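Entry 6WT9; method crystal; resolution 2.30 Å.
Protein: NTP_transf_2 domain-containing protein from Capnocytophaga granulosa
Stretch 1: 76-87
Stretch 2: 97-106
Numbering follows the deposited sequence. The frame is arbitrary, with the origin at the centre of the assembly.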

# COMPACT_ATOMS: atom_id res chain seq x y z
N LEU A 76 -13.15 -25.49 -1.99
CA LEU A 76 -12.72 -26.29 -3.13
C LEU A 76 -12.65 -25.43 -4.38
O LEU A 76 -13.38 -24.44 -4.51
CB LEU A 76 -13.67 -27.47 -3.38
CG LEU A 76 -13.79 -28.54 -2.29
CD1 LEU A 76 -14.79 -29.61 -2.71
CD2 LEU A 76 -12.43 -29.15 -1.99
N ASP A 77 -11.76 -25.82 -5.30
CA ASP A 77 -11.64 -25.19 -6.62
C ASP A 77 -11.29 -23.71 -6.51
O ASP A 77 -11.86 -22.86 -7.20
CB ASP A 77 -12.92 -25.39 -7.44
CG ASP A 77 -13.39 -26.83 -7.46
OD1 ASP A 77 -12.55 -27.73 -7.64
OD2 ASP A 77 -14.61 -27.06 -7.29
N VAL A 78 -10.33 -23.40 -5.64
CA VAL A 78 -9.89 -22.02 -5.43
C VAL A 78 -8.37 -21.98 -5.37
O VAL A 78 -7.70 -22.98 -5.09
CB VAL A 78 -10.48 -21.40 -4.14
CG1 VAL A 78 -11.99 -21.32 -4.22
CG2 VAL A 78 -10.04 -22.20 -2.92
N GLU A 79 -7.83 -20.80 -5.64
CA GLU A 79 -6.41 -20.52 -5.46
C GLU A 79 -6.26 -19.25 -4.63
O GLU A 79 -7.09 -18.34 -4.71
CB GLU A 79 -5.67 -20.39 -6.79
CG GLU A 79 -6.01 -19.14 -7.59
CD GLU A 79 -5.25 -19.08 -8.90
OE1 GLU A 79 -5.59 -19.85 -9.82
OE2 GLU A 79 -4.30 -18.28 -9.00
N TYR A 80 -5.21 -19.21 -3.82
CA TYR A 80 -5.01 -18.16 -2.84
C TYR A 80 -3.87 -17.25 -3.27
O TYR A 80 -2.76 -17.73 -3.53
CB TYR A 80 -4.73 -18.75 -1.46
CG TYR A 80 -5.82 -19.68 -0.97
CD1 TYR A 80 -6.91 -19.18 -0.27
CD2 TYR A 80 -5.76 -21.04 -1.20
CE1 TYR A 80 -7.92 -20.02 0.18
CE2 TYR A 80 -6.76 -21.89 -0.76
CZ TYR A 80 -7.84 -21.37 -0.06
OH TYR A 80 -8.83 -22.20 0.38
N GLN A 81 -4.14 -15.95 -3.33
CA GLN A 81 -3.13 -14.94 -3.60
C GLN A 81 -3.26 -13.82 -2.59
O GLN A 81 -4.24 -13.74 -1.84
CB GLN A 81 -3.25 -14.38 -5.03
CG GLN A 81 -3.09 -15.42 -6.13
CD GLN A 81 -1.77 -16.17 -6.06
OE1 GLN A 81 -0.77 -15.63 -5.60
NE2 GLN A 81 -1.78 -17.41 -6.52
N TYR A 82 -2.26 -12.94 -2.56
CA TYR A 82 -2.23 -11.83 -1.64
C TYR A 82 -2.16 -10.51 -2.39
O TYR A 82 -1.54 -10.41 -3.46
CB TYR A 82 -1.05 -11.94 -0.66
CG TYR A 82 -1.16 -13.12 0.28
CD1 TYR A 82 -0.53 -14.32 -0.01
CD2 TYR A 82 -1.89 -13.03 1.45
CE1 TYR A 82 -0.62 -15.40 0.84
CE2 TYR A 82 -1.99 -14.10 2.32
CZ TYR A 82 -1.35 -15.29 2.00
OH TYR A 82 -1.45 -16.36 2.86
N GLN A 83 -2.80 -9.49 -1.83
CA GLN A 83 -2.67 -8.12 -2.30
C GLN A 83 -2.53 -7.21 -1.09
O GLN A 83 -2.81 -7.62 0.04
CB GLN A 83 -3.86 -7.70 -3.17
CG GLN A 83 -5.15 -7.50 -2.38
CD GLN A 83 -6.30 -7.02 -3.24
OE1 GLN A 83 -6.14 -6.77 -4.43
NE2 GLN A 83 -7.47 -6.88 -2.63
N GLY A 84 -2.11 -5.99 -1.34
CA GLY A 84 -1.91 -5.01 -0.28
C GLY A 84 -0.51 -4.42 -0.32
O GLY A 84 0.38 -4.89 -1.02
N SER A 85 -0.34 -3.37 0.48
CA SER A 85 0.95 -2.68 0.56
C SER A 85 2.06 -3.62 1.03
O SER A 85 3.23 -3.41 0.68
CB SER A 85 0.84 -1.48 1.50
OG SER A 85 -0.14 -0.57 1.04
N VAL A 86 1.72 -4.64 1.81
CA VAL A 86 2.72 -5.59 2.29
C VAL A 86 3.41 -6.29 1.12
O VAL A 86 4.63 -6.51 1.14
CB VAL A 86 2.08 -6.60 3.26
CG1 VAL A 86 2.98 -7.80 3.48
CG2 VAL A 86 1.76 -5.92 4.58
N MSE A 87 2.66 -6.62 0.08
CA MSE A 87 3.20 -7.34 -1.06
C MSE A 87 4.17 -6.50 -1.90
O MSE A 87 4.96 -7.04 -2.67
CB MSE A 87 2.06 -7.86 -1.94
CG MSE A 87 1.14 -8.83 -1.22
SE MSE A 87 2.16 -10.24 -0.34
CE MSE A 87 3.00 -11.02 -1.91
N ASP A 97 -2.06 -4.73 8.05
CA ASP A 97 -2.89 -5.87 7.71
C ASP A 97 -2.53 -6.37 6.31
O ASP A 97 -1.70 -5.79 5.60
CB ASP A 97 -4.37 -5.51 7.81
CG ASP A 97 -4.72 -4.24 7.06
OD1 ASP A 97 -4.62 -4.24 5.81
OD2 ASP A 97 -5.09 -3.24 7.71
N ILE A 98 -3.18 -7.46 5.90
CA ILE A 98 -2.94 -8.06 4.60
C ILE A 98 -4.27 -8.55 4.05
O ILE A 98 -5.18 -8.90 4.81
CB ILE A 98 -1.90 -9.21 4.68
CG1 ILE A 98 -1.45 -9.65 3.29
CG2 ILE A 98 -2.47 -10.39 5.46
CD1 ILE A 98 -0.23 -10.54 3.31
N ASP A 99 -4.39 -8.55 2.73
CA ASP A 99 -5.60 -9.01 2.05
C ASP A 99 -5.33 -10.36 1.40
O ASP A 99 -4.33 -10.52 0.68
CB ASP A 99 -6.07 -8.00 1.01
CG ASP A 99 -6.73 -6.78 1.63
OD1 ASP A 99 -6.60 -6.59 2.86
OD2 ASP A 99 -7.40 -6.02 0.89
N LEU A 100 -6.20 -11.32 1.67
CA LEU A 100 -6.12 -12.66 1.10
C LEU A 100 -7.19 -12.80 0.03
O LEU A 100 -8.39 -12.72 0.33
CB LEU A 100 -6.30 -13.72 2.19
CG LEU A 100 -6.41 -15.16 1.68
CD1 LEU A 100 -5.10 -15.60 1.06
CD2 LEU A 100 -6.82 -16.09 2.81
N LEU A 101 -6.76 -12.99 -1.21
CA LEU A 101 -7.68 -13.17 -2.33
C LEU A 101 -7.99 -14.65 -2.52
O LEU A 101 -7.08 -15.48 -2.57
CB LEU A 101 -7.08 -12.58 -3.61
CG LEU A 101 -7.06 -11.06 -3.71
CD1 LEU A 101 -6.27 -10.61 -4.92
CD2 LEU A 101 -8.47 -10.52 -3.77
N VAL A 102 -9.28 -14.97 -2.63
CA VAL A 102 -9.75 -16.33 -2.87
C VAL A 102 -10.33 -16.34 -4.28
O VAL A 102 -11.45 -15.87 -4.50
CB VAL A 102 -10.77 -16.77 -1.82
CG1 VAL A 102 -11.16 -18.22 -2.05
CG2 VAL A 102 -10.23 -16.57 -0.42
N ILE A 103 -9.58 -16.88 -5.23
CA ILE A 103 -9.91 -16.79 -6.65
C ILE A 103 -10.32 -18.17 -7.15
O ILE A 103 -9.58 -19.14 -6.97
CB ILE A 103 -8.72 -16.24 -7.45
CG1 ILE A 103 -8.04 -15.10 -6.68
CG2 ILE A 103 -9.18 -15.75 -8.82
CD1 ILE A 103 -6.82 -14.53 -7.38
N SER A 104 -11.49 -18.24 -7.78
CA SER A 104 -11.99 -19.51 -8.30
C SER A 104 -11.22 -19.93 -9.55
O SER A 104 -10.90 -19.10 -10.41
CB SER A 104 -13.48 -19.40 -8.62
OG SER A 104 -14.25 -19.27 -7.44
N ASP A 105 -10.95 -21.23 -9.65
CA ASP A 105 -10.24 -21.80 -10.79
C ASP A 105 -11.12 -21.92 -12.03
O ASP A 105 -10.66 -22.47 -13.03
CB ASP A 105 -9.68 -23.17 -10.42
CG ASP A 105 -8.87 -23.15 -9.14
OD1 ASP A 105 -8.71 -22.05 -8.57
OD2 ASP A 105 -8.40 -24.22 -8.71
N LYS A 106 -12.35 -21.44 -11.98
CA LYS A 106 -13.27 -21.57 -13.10
C LYS A 106 -13.87 -20.22 -13.49
O LYS A 106 -14.60 -19.61 -12.72
CB LYS A 106 -14.39 -22.56 -12.75
CG LYS A 106 -13.91 -23.99 -12.56
CD LYS A 106 -14.93 -24.82 -11.80
CE LYS A 106 -14.55 -26.29 -11.82
NZ LYS A 106 -13.15 -26.52 -11.39
O HOH W 1 -1.15 -4.39 3.35

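Strands 78-83 and 98-104 run antiparallel, their N-to-C directions 151° apart, and bury 1003 Å² between the two stretches. Backbone pairing satisfies most of the polar groups that face across the seam. Glu 79 and Ile 103 exchange two hydrogen bonds, Glu 79 N to Ile 103 O at 2.8 Å and Ile 103 N to Glu 79 O at 2.9 Å. Gln 81 and Leu 101 do the same: Gln 81 N donates to Leu 101 O at 3.1 Å, and Leu 101 N donates to Gln 81 O at 2.7 Å. At Gln 83 and Asp 99 the pair loosens. Gln 83 N reaches Asp 99 O at 3.1 Å, whereas the return bond from Asp 99 N to Gln 83 O stretches to 3.3 Å and bends to 148°. Beyond the other end of the ladder, Asp 105 N donates to Asp 77 O at 3.1 Å, nearly straight at 172°.

The intervening pairs, Val 78 with Ser 104, Tyr 80 with Val 102 and Tyr 82 with Leu 100, exchange no hydrogen bonds with each other. Several of their alpha carbons instead bring C-H groups close to carbonyls already engaged by amides: Tyr 80 CA lies 3.4 Å from Leu 101 O, and Val 78 CA lies 3.3 Å from Ile 103 O. The side chains of these three pairs share one face of the sheet. There Leu 100 CD1 sits over a face of the Tyr 82 ring, 4.1 Å from its centroid, and Val 78 CB packs 3.9 Å from Val 102 CG1. Ile 98 CD1 extends this apolar packing, lying 3.5 Å from Tyr 82 CD2 and 4.2 Å from Val 86 CG1.

Past the strand, water 1 links the stretches: it donates to Asp 97 O at 2.7 Å and accepts from Val 86 N at 3.3 Å. Met 87 N, in a selenomethionine, is satisfied within its own stretch by Gly 84 O at 3.1 Å.

Among the charged side chains the attraction is limited to one long salt bridge, 4.0 Å between Asp 77 OD1 and Lys 106 NZ. Asp 105 OD1 approaches Glu 79 N to 3.3 Å, but the angle is poor for a hydrogen bond, and that amide already donates to Ile 103 O. The same carboxylate oxygen, in a poorly ordered residue, lies 4.0 Å from Glu 79 OE1, a like-charge approach; Glu 79 OE1 is hydrogen-bonded elsewhere in the structure, as is Ser 104 OG.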